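Succinylglutamate desuccinylase/aspartoacylase (Shewanella frigidimarina, PDB 3LWU) binds zinc and is probably a metal-dependent hydrolase of the succinylglutamate desuccinylase/aspartoacylase family. Local coordinates at residues G167-T170 with G171-L174; T242-A245 with T246-G249; S371-Q374 with G375-L378. One frame throughout, in Å; residues are numbered along the deposited sequence.

Overall arrangement
All three contacts are local, and they illustrate how one chain starts, ends and turns its backbone. Interaction 1 opens helix 170-182 and interaction 2 closes helix 230-247, both in the catalytic domain. Interaction 3 turns the chain between strand 371-372 and strand 377-382. It is largely buried and joins apolar contacts to a backbone turn bond and a threonine hydroxyl bond. Interaction 2, by contrast, has mostly exposed residues and a serine hydroxyl bonded to a helix carbonyl, while interaction 1 is partly buried and uses a serine hydroxyl and waters. Within one subunit the centres of interactions 1 and 3 are about 31 Å apart, yet residues of these two contacts meet between subunits, Thr170 against Gln374.

Interaction 1 (G167-T170 with G171-L174); sequences GIST and GHRL
The His172 side chain runs past the hydroxyl of Ser169 and can be followed outward along it. His172 CB lies 3.3 Å from Ser169 OG, CG keeps much the same distance, and His172 ND1 is 3.1 Å from that oxygen, which approaches the ring obliquely. His172 ND1 also meets a water oxygen in the ring plane, at 2.7 Å, and this water accepts from Ser169 N. His172 CE1, farther out, is 4.0 Å from Ser169 OG.

Ser169 is the N-cap of the helix. Ser169 OG, held between the backbone N and the carbonyl carbon (chi1 67°), accepts from His172 N at 3.0 Å. The water between Ser169 N and ND1 supplies a return link, much as a direct bond does in a capping box. Ser169 O receives Arg173 N at 2.9 Å, the first turn of the helix, while Ile168 CD1 lies against Arg173 N, 3.7 Å away. A second water, in the guanidinium plane, joins Arg173 NE to Ile168 O.

Glu123 bonds weakly to Ser169 OG, and Thr170 OG1 bonds to Gln374 O of the second subunit. The cap ends the loop between helix 143-160 and helix 170-182.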
ATOM      1  N   GLY A 167       9.182  -7.663  24.924  1.00 22.47           N
ATOM      2  CA  GLY A 167       9.741  -7.586  23.606  1.00 21.68           C
ATOM      3  C   GLY A 167      10.014  -6.163  23.110  1.00 20.91           C
ATOM      4  O   GLY A 167       9.850  -5.171  23.816  1.00 20.37           O
ATOM      5  N   ILE A 168      10.432  -6.090  21.864  1.00 19.37           N
ATOM      6  CA  ILE A 168      10.646  -4.820  21.203  1.00 19.01           C
ATOM      7  C   ILE A 168      10.071  -4.933  19.832  1.00 16.33           C
ATOM      8  O   ILE A 168       9.809  -6.048  19.384  1.00 15.62           O
ATOM      9  CB  ILE A 168      12.161  -4.440  21.167  1.00 19.32           C
ATOM     10  CG1 ILE A 168      12.959  -5.427  20.322  1.00 20.06           C
ATOM     11  CG2 ILE A 168      12.708  -4.428  22.555  1.00 19.10           C
ATOM     12  CD1 ILE A 168      14.504  -5.032  20.270  1.00 23.53           C
ATOM     13  N   SER A 169       9.862  -3.795  19.181  1.00 15.92           N
ATOM     14  CA  SER A 169       9.270  -3.749  17.830  1.00 16.74           C
ATOM     15  C   SER A 169      10.111  -4.462  16.773  1.00 15.66           C
ATOM     16  O   SER A 169      11.301  -4.695  16.968  1.00 15.43           O
ATOM     17  CB  SER A 169       9.008  -2.310  17.378  1.00 16.72           C
ATOM     18  OG  SER A 169      10.226  -1.640  17.194  1.00 19.08           O
ATOM     19  N   THR A 170       9.488  -4.771  15.639  1.00 14.73           N
ATOM     20  CA  THR A 170      10.171  -5.426  14.512  1.00 14.48           C
ATOM     21  C   THR A 170      11.344  -4.545  14.086  1.00 14.94           C
ATOM     22  O   THR A 170      12.469  -5.008  13.936  1.00 14.30           O
ATOM     23  CB  THR A 170       9.155  -5.631  13.352  1.00 14.80           C
ATOM     24  OG1 THR A 170       8.058  -6.404  13.850  1.00 13.05           O
ATOM     25  CG2 THR A 170       9.741  -6.281  12.139  1.00 14.42           C
ATOM     26  N   GLY A 171      11.081  -3.255  13.951  1.00 15.68           N
ATOM     27  CA  GLY A 171      12.107  -2.281  13.522  1.00 15.81           C
ATOM     28  C   GLY A 171      13.225  -2.092  14.540  1.00 15.04           C
ATOM     29  O   GLY A 171      14.368  -2.036  14.176  1.00 14.46           O
ATOM     30  N   HIS A 172      12.898  -2.053  15.818  1.00 16.08           N
ATOM     31  CA  HIS A 172      13.936  -1.975  16.861  1.00 16.89           C
ATOM     32  C   HIS A 172      14.810  -3.252  16.869  1.00 16.73           C
ATOM     33  O   HIS A 172      16.031  -3.200  17.105  1.00 16.08           O
ATOM     34  CB  HIS A 172      13.328  -1.739  18.265  1.00 17.66           C
ATOM     35  CG  HIS A 172      12.910  -0.320  18.544  1.00 21.96           C
ATOM     36  ND1 HIS A 172      11.825  -0.007  19.347  1.00 26.06           N
ATOM     37  CD2 HIS A 172      13.468   0.865  18.192  1.00 24.29           C
ATOM     38  CE1 HIS A 172      11.709   1.310  19.432  1.00 26.25           C
ATOM     39  NE2 HIS A 172      12.696   1.861  18.745  1.00 25.93           N
ATOM     40  N   ARG A 173      14.206  -4.409  16.650  1.00 15.82           N
ATOM     41  CA  ARG A 173      15.017  -5.633  16.614  1.00 16.39           C
ATOM     42  C   ARG A 173      16.010  -5.636  15.451  1.00 16.20           C
ATOM     43  O   ARG A 173      17.171  -5.987  15.637  1.00 15.87           O
ATOM     44  CB  ARG A 173      14.150  -6.879  16.524  1.00 16.39           C
ATOM     45  CG  ARG A 173      14.937  -8.170  16.366  1.00 17.17           C
ATOM     46  CD  ARG A 173      13.941  -9.347  16.422  1.00 19.97           C
ATOM     47  NE  ARG A 173      13.469  -9.554  17.787  1.00 19.01           N
ATOM     48  CZ  ARG A 173      14.165 -10.155  18.743  1.00 20.22           C
ATOM     49  NH1 ARG A 173      15.376 -10.654  18.537  1.00 23.74           N
ATOM     50  NH2 ARG A 173      13.631 -10.277  19.916  1.00 21.39           N
ATOM     51  N   LEU A 174      15.542  -5.271  14.272  1.00 15.98           N
ATOM     52  CA  LEU A 174      16.431  -5.079  13.133  1.00 16.67           C
ATOM     53  C   LEU A 174      17.595  -4.118  13.504  1.00 16.95           C
ATOM     54  O   LEU A 174      18.772  -4.468  13.369  1.00 16.81           O
ATOM     55  CB  LEU A 174      15.651  -4.532  11.933  1.00 16.53           C
ATOM     56  CG  LEU A 174      16.534  -4.045  10.758  1.00 17.43           C
ATOM     57  CD1 LEU A 174      17.260  -5.194  10.097  1.00 17.28           C
ATOM     58  CD2 LEU A 174      15.705  -3.276   9.787  1.00 15.96           C
TER
HETATM   59  O   HOH W   1      10.951  -8.289  18.430  1.00 27.30           O
HETATM   60  O   HOH W   2      10.140  -1.497  20.857  1.00 18.72           O

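Interaction 2 (T242-A245 with T246-G249); sequences TEYA and TSQG
Tyr244 O is gripped by three donors from the residues that follow it. Ser247 OG donates to Tyr244 O at 2.6 Å, in the carbonyl plane and on a lone pair. Ser247 N and Gln248 N also point to Tyr244 O, but at strongly bent angles, and both bonds are weak. The hydroxyl reaches the carbonyl because Ser247 OG sits between its own backbone N and carbonyl carbon (chi1 81°), turned back along the helix. From there Ser247 OG also lies over one face of the Tyr244 ring, 3.7 Å from Tyr244 CD1.

The same ring meets Gln248. A bend at chi2 brings the glutamine chain back to the ring, and the ring and amide planes are 11° apart, with Gln248 CG 3.7 Å from Tyr244 CE2 and Gln248 OE1 3.5 Å from Tyr244 CZ. Tyr135 of helix 131-138 packs edge-to-face with Tyr244, so the tyrosine ties the end of this helix to a neighbouring one.

Two residues earlier, Thr246 N donates almost straight to Thr242 O at 2.9 Å, and a water bonded to Thr246 OG1 also lies within bonding distance of that carbonyl. At the C-terminal end Gln248 N binds Ala245 O from above the carbonyl plane. Gly249, with positive phi, is the C-prime residue of a Schellman motif, in which Gly249 N bonds to Thr246 O and Arg250 N to Ala245 O, ending helix 230-247.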
ATOM      1  N   THR A 242      34.346  11.629  24.821  1.00 25.36           N
ATOM      2  CA  THR A 242      35.485  12.491  24.530  1.00 25.67           C
ATOM      3  C   THR A 242      35.330  13.926  25.093  1.00 26.91           C
ATOM      4  O   THR A 242      36.258  14.433  25.733  1.00 26.43           O
ATOM      5  CB  THR A 242      35.754  12.577  23.006  1.00 25.53           C
ATOM      6  OG1 THR A 242      35.826  11.260  22.446  1.00 22.93           O
ATOM      7  CG2 THR A 242      37.057  13.335  22.738  1.00 23.33           C
ATOM      8  N   GLU A 243      34.196  14.581  24.820  1.00 28.28           N
ATOM      9  CA  GLU A 243      33.940  15.923  25.363  1.00 29.75           C
ATOM     10  C   GLU A 243      34.003  15.865  26.881  1.00 30.06           C
ATOM     11  O   GLU A 243      34.630  16.742  27.523  1.00 30.74           O
ATOM     12  CB  GLU A 243      32.586  16.495  24.913  1.00 30.54           C
ATOM     13  CG  GLU A 243      32.547  16.910  23.435  1.00 33.22           C
ATOM     14  CD  GLU A 243      31.128  17.065  22.891  1.00 36.99           C
ATOM     15  OE1 GLU A 243      30.199  17.298  23.692  1.00 38.20           O
ATOM     16  OE2 GLU A 243      30.930  16.936  21.654  1.00 42.14           O
ATOM     17  N   TYR A 244      33.401  14.831  27.476  1.00 29.84           N
ATOM     18  CA  TYR A 244      33.502  14.704  28.929  1.00 29.92           C
ATOM     19  C   TYR A 244      34.949  14.539  29.380  1.00 29.02           C
ATOM     20  O   TYR A 244      35.397  15.296  30.239  1.00 29.90           O
ATOM     21  CB  TYR A 244      32.620  13.602  29.534  1.00 30.27           C
ATOM     22  CG  TYR A 244      32.706  13.629  31.061  1.00 30.37           C
ATOM     23  CD1 TYR A 244      31.978  14.569  31.808  1.00 31.88           C
ATOM     24  CD2 TYR A 244      33.537  12.745  31.747  1.00 29.50           C
ATOM     25  CE1 TYR A 244      32.085  14.625  33.227  1.00 31.44           C
ATOM     26  CE2 TYR A 244      33.645  12.783  33.129  1.00 30.47           C
ATOM     27  CZ  TYR A 244      32.919  13.720  33.867  1.00 31.51           C
ATOM     28  OH  TYR A 244      33.051  13.720  35.243  1.00 31.70           O
ATOM     29  N   ALA A 245      35.687  13.593  28.816  1.00 28.46           N
ATOM     30  CA  ALA A 245      37.095  13.402  29.228  1.00 28.55           C
ATOM     31  C   ALA A 245      37.912  14.698  29.109  1.00 28.88           C
ATOM     32  O   ALA A 245      38.641  15.058  30.040  1.00 27.77           O
ATOM     33  CB  ALA A 245      37.759  12.294  28.455  1.00 28.16           C
ATOM     34  N   THR A 246      37.762  15.403  27.984  1.00 29.30           N
ATOM     35  CA  THR A 246      38.378  16.729  27.783  1.00 30.52           C
ATOM     36  C   THR A 246      38.032  17.720  28.924  1.00 31.28           C
ATOM     37  O   THR A 246      38.884  18.514  29.327  1.00 31.14           O
ATOM     38  CB  THR A 246      38.013  17.347  26.388  1.00 30.65           C
ATOM     39  OG1 THR A 246      38.634  16.578  25.349  1.00 31.49           O
ATOM     40  CG2 THR A 246      38.486  18.801  26.263  1.00 30.80           C
ATOM     41  N   SER A 247      36.808  17.646  29.462  1.00 31.98           N
ATOM     42  CA  SER A 247      36.421  18.488  30.615  1.00 32.32           C
ATOM     43  C   SER A 247      37.100  18.066  31.924  1.00 32.80           C
ATOM     44  O   SER A 247      37.055  18.812  32.911  1.00 33.31           O
ATOM     45  CB  SER A 247      34.893  18.549  30.788  1.00 32.18           C
ATOM     46  OG  SER A 247      34.381  17.406  31.464  1.00 32.62           O
ATOM     47  N   GLN A 248      37.725  16.885  31.946  1.00 33.02           N
ATOM     48  CA  GLN A 248      38.559  16.464  33.083  1.00 32.73           C
ATOM     49  C   GLN A 248      40.029  16.556  32.730  1.00 32.67           C
ATOM     50  O   GLN A 248      40.865  15.905  33.367  1.00 33.06           O
ATOM     51  CB  GLN A 248      38.243  15.025  33.515  1.00 32.90           C
ATOM     52  CG  GLN A 248      36.760  14.730  33.693  1.00 33.74           C
ATOM     53  CD  GLN A 248      36.080  15.630  34.721  1.00 35.18           C
ATOM     54  OE1 GLN A 248      35.136  16.368  34.395  1.00 35.81           O
ATOM     55  NE2 GLN A 248      36.543  15.562  35.966  1.00 32.47           N
ATOM     56  N   GLY A 249      40.348  17.354  31.714  1.00 32.31           N
ATOM     57  CA  GLY A 249      41.732  17.580  31.311  1.00 31.96           C
ATOM     58  C   GLY A 249      42.367  16.391  30.602  1.00 31.77           C
ATOM     59  O   GLY A 249      43.587  16.346  30.436  1.00 31.69           O
TER
HETATM   60  O   HOH W   3      39.148  13.961  25.424  1.00 27.29           O

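Interaction 3 (S371-Q374 with G375-L378); sequences SVLQ and GTEL
The carbonyl group of Leu373 is approached over one side of its plane by Thr376 N. This donor stands 55° out of the carbonyl plane and is not on a lone pair, although the bond is nearly straight at the hydrogen (165°) and 3.1 Å long from Thr376 N to Leu373 O. On the preceding peptide, Leu373 N donates to Thr376 OG1 at 2.8 Å. Thr376 therefore binds Leu373 twice, through its amide and through its hydroxyl. The hydroxyl is placed for this by chi1 of -56°, which sets OG1 anti to the carbonyl carbon and turns it back toward the chain that precedes the turn; Thr376 OG1 is also 3.5 Å from Leu373 CB.

The four residues Leu373 to Thr376 form a type II beta turn. Gly375 occupies its third position with positive phi, where a CB would be jammed against Gln374 O, a conformation that suits glycine. The turn leads from strand 371-372, at the edge of a four-stranded antiparallel sheet within the chain, to strand 377-382, which pairs with strands 310-314 and 362-366.

Beside the polar bonds the side chains pack. Val372 CB touches Thr376 CB at 3.7 Å, the two side chains crossing obliquely, and Val372 CG1 meets Leu378 CD2 at 3.9 Å, those two at about a right angle. Ile321 of strand 319-323 touches both Val372 and Leu378. Leu373 packs on Glu32 of the second subunit.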
ATOM      1  N   SER A 371       3.329  14.026  -9.287  1.00 16.95           N
ATOM      2  CA  SER A 371       2.070  14.568  -8.726  1.00 16.67           C
ATOM      3  C   SER A 371       2.186  14.763  -7.230  1.00 16.14           C
ATOM      4  O   SER A 371       2.556  13.842  -6.495  1.00 15.40           O
ATOM      5  CB  SER A 371       0.877  13.671  -9.032  1.00 17.21           C
ATOM      6  OG  SER A 371       1.221  12.325  -8.930  1.00 18.71           O
ATOM      7  N   VAL A 372       1.873  15.966  -6.771  1.00 16.07           N
ATOM      8  CA  VAL A 372       2.043  16.306  -5.365  1.00 15.41           C
ATOM      9  C   VAL A 372       0.811  16.961  -4.746  1.00 15.69           C
ATOM     10  O   VAL A 372      -0.048  17.496  -5.426  1.00 15.96           O
ATOM     11  CB  VAL A 372       3.281  17.201  -5.186  1.00 16.54           C
ATOM     12  CG1 VAL A 372       4.486  16.561  -5.874  1.00 13.97           C
ATOM     13  CG2 VAL A 372       3.031  18.681  -5.672  1.00 12.39           C
ATOM     14  N   LEU A 373       0.760  16.931  -3.426  1.00 15.73           N
ATOM     15  CA  LEU A 373      -0.254  17.615  -2.674  1.00 14.42           C
ATOM     16  C   LEU A 373       0.348  18.911  -2.170  1.00 14.71           C
ATOM     17  O   LEU A 373       1.576  19.132  -2.218  1.00 14.46           O
ATOM     18  CB  LEU A 373      -0.706  16.735  -1.507  1.00 14.21           C
ATOM     19  CG  LEU A 373      -1.363  15.363  -1.738  1.00 13.19           C
ATOM     20  CD1 LEU A 373      -0.419  14.311  -2.271  1.00 11.51           C
ATOM     21  CD2 LEU A 373      -2.008  14.877  -0.408  1.00 12.92           C
ATOM     22  N   GLN A 374      -0.500  19.780  -1.641  1.00 14.91           N
ATOM     23  CA  GLN A 374      -0.011  20.870  -0.857  1.00 13.98           C
ATOM     24  C   GLN A 374       0.738  20.286   0.342  1.00 14.64           C
ATOM     25  O   GLN A 374       0.246  19.386   1.058  1.00 14.97           O
ATOM     26  CB  GLN A 374      -1.148  21.787  -0.433  1.00 14.23           C
ATOM     27  CG  GLN A 374      -0.663  23.051   0.275  1.00 13.26           C
ATOM     28  CD  GLN A 374      -1.760  24.009   0.606  1.00 15.68           C
ATOM     29  OE1 GLN A 374      -2.882  23.615   0.863  1.00 15.72           O
ATOM     30  NE2 GLN A 374      -1.433  25.285   0.645  1.00 15.90           N
ATOM     31  N   GLY A 375       1.956  20.783   0.538  1.00 14.25           N
ATOM     32  CA  GLY A 375       2.878  20.268   1.540  1.00 14.02           C
ATOM     33  C   GLY A 375       3.792  19.100   1.159  1.00 14.18           C
ATOM     34  O   GLY A 375       4.692  18.780   1.918  1.00 13.17           O
ATOM     35  N   THR A 376       3.592  18.423   0.017  1.00 14.08           N
ATOM     36  CA  THR A 376       4.509  17.364  -0.340  1.00 14.15           C
ATOM     37  C   THR A 376       5.937  17.985  -0.432  1.00 15.80           C
ATOM     38  O   THR A 376       6.084  19.114  -0.890  1.00 14.74           O
ATOM     39  CB  THR A 376       4.107  16.674  -1.665  1.00 15.31           C
ATOM     40  OG1 THR A 376       2.759  16.183  -1.563  1.00 13.39           O
ATOM     41  CG2 THR A 376       5.036  15.516  -1.976  1.00 13.64           C
ATOM     42  N   GLU A 377       6.958  17.277   0.060  1.00 17.03           N
ATOM     43  CA  GLU A 377       8.357  17.703  -0.081  1.00 19.58           C
ATOM     44  C   GLU A 377       8.748  17.705  -1.554  1.00 18.62           C
ATOM     45  O   GLU A 377       8.545  16.702  -2.201  1.00 21.92           O
ATOM     46  CB  GLU A 377       9.271  16.727   0.641  1.00 20.81           C
ATOM     47  CG  GLU A 377      10.780  17.059   0.555  1.00 25.02           C
ATOM     48  CD  GLU A 377      11.642  15.793   0.369  1.00 32.54           C
ATOM     49  OE1 GLU A 377      11.575  15.107  -0.731  1.00 40.56           O
ATOM     50  OE2 GLU A 377      12.363  15.483   1.316  1.00 29.98           O
ATOM     51  N   LEU A 378       9.221  18.827  -2.096  1.00 17.26           N
ATOM     52  CA  LEU A 378       9.577  18.897  -3.519  1.00 17.13           C
ATOM     53  C   LEU A 378      11.062  18.684  -3.664  1.00 16.90           C
ATOM     54  O   LEU A 378      11.475  17.840  -4.433  1.00 16.76           O
ATOM     55  CB  LEU A 378       9.163  20.219  -4.188  1.00 15.99           C
ATOM     56  CG  LEU A 378       7.690  20.452  -4.506  1.00 16.86           C
ATOM     57  CD1 LEU A 378       7.473  21.820  -5.137  1.00 13.43           C
ATOM     58  CD2 LEU A 378       7.133  19.342  -5.355  1.00 16.23           C
TER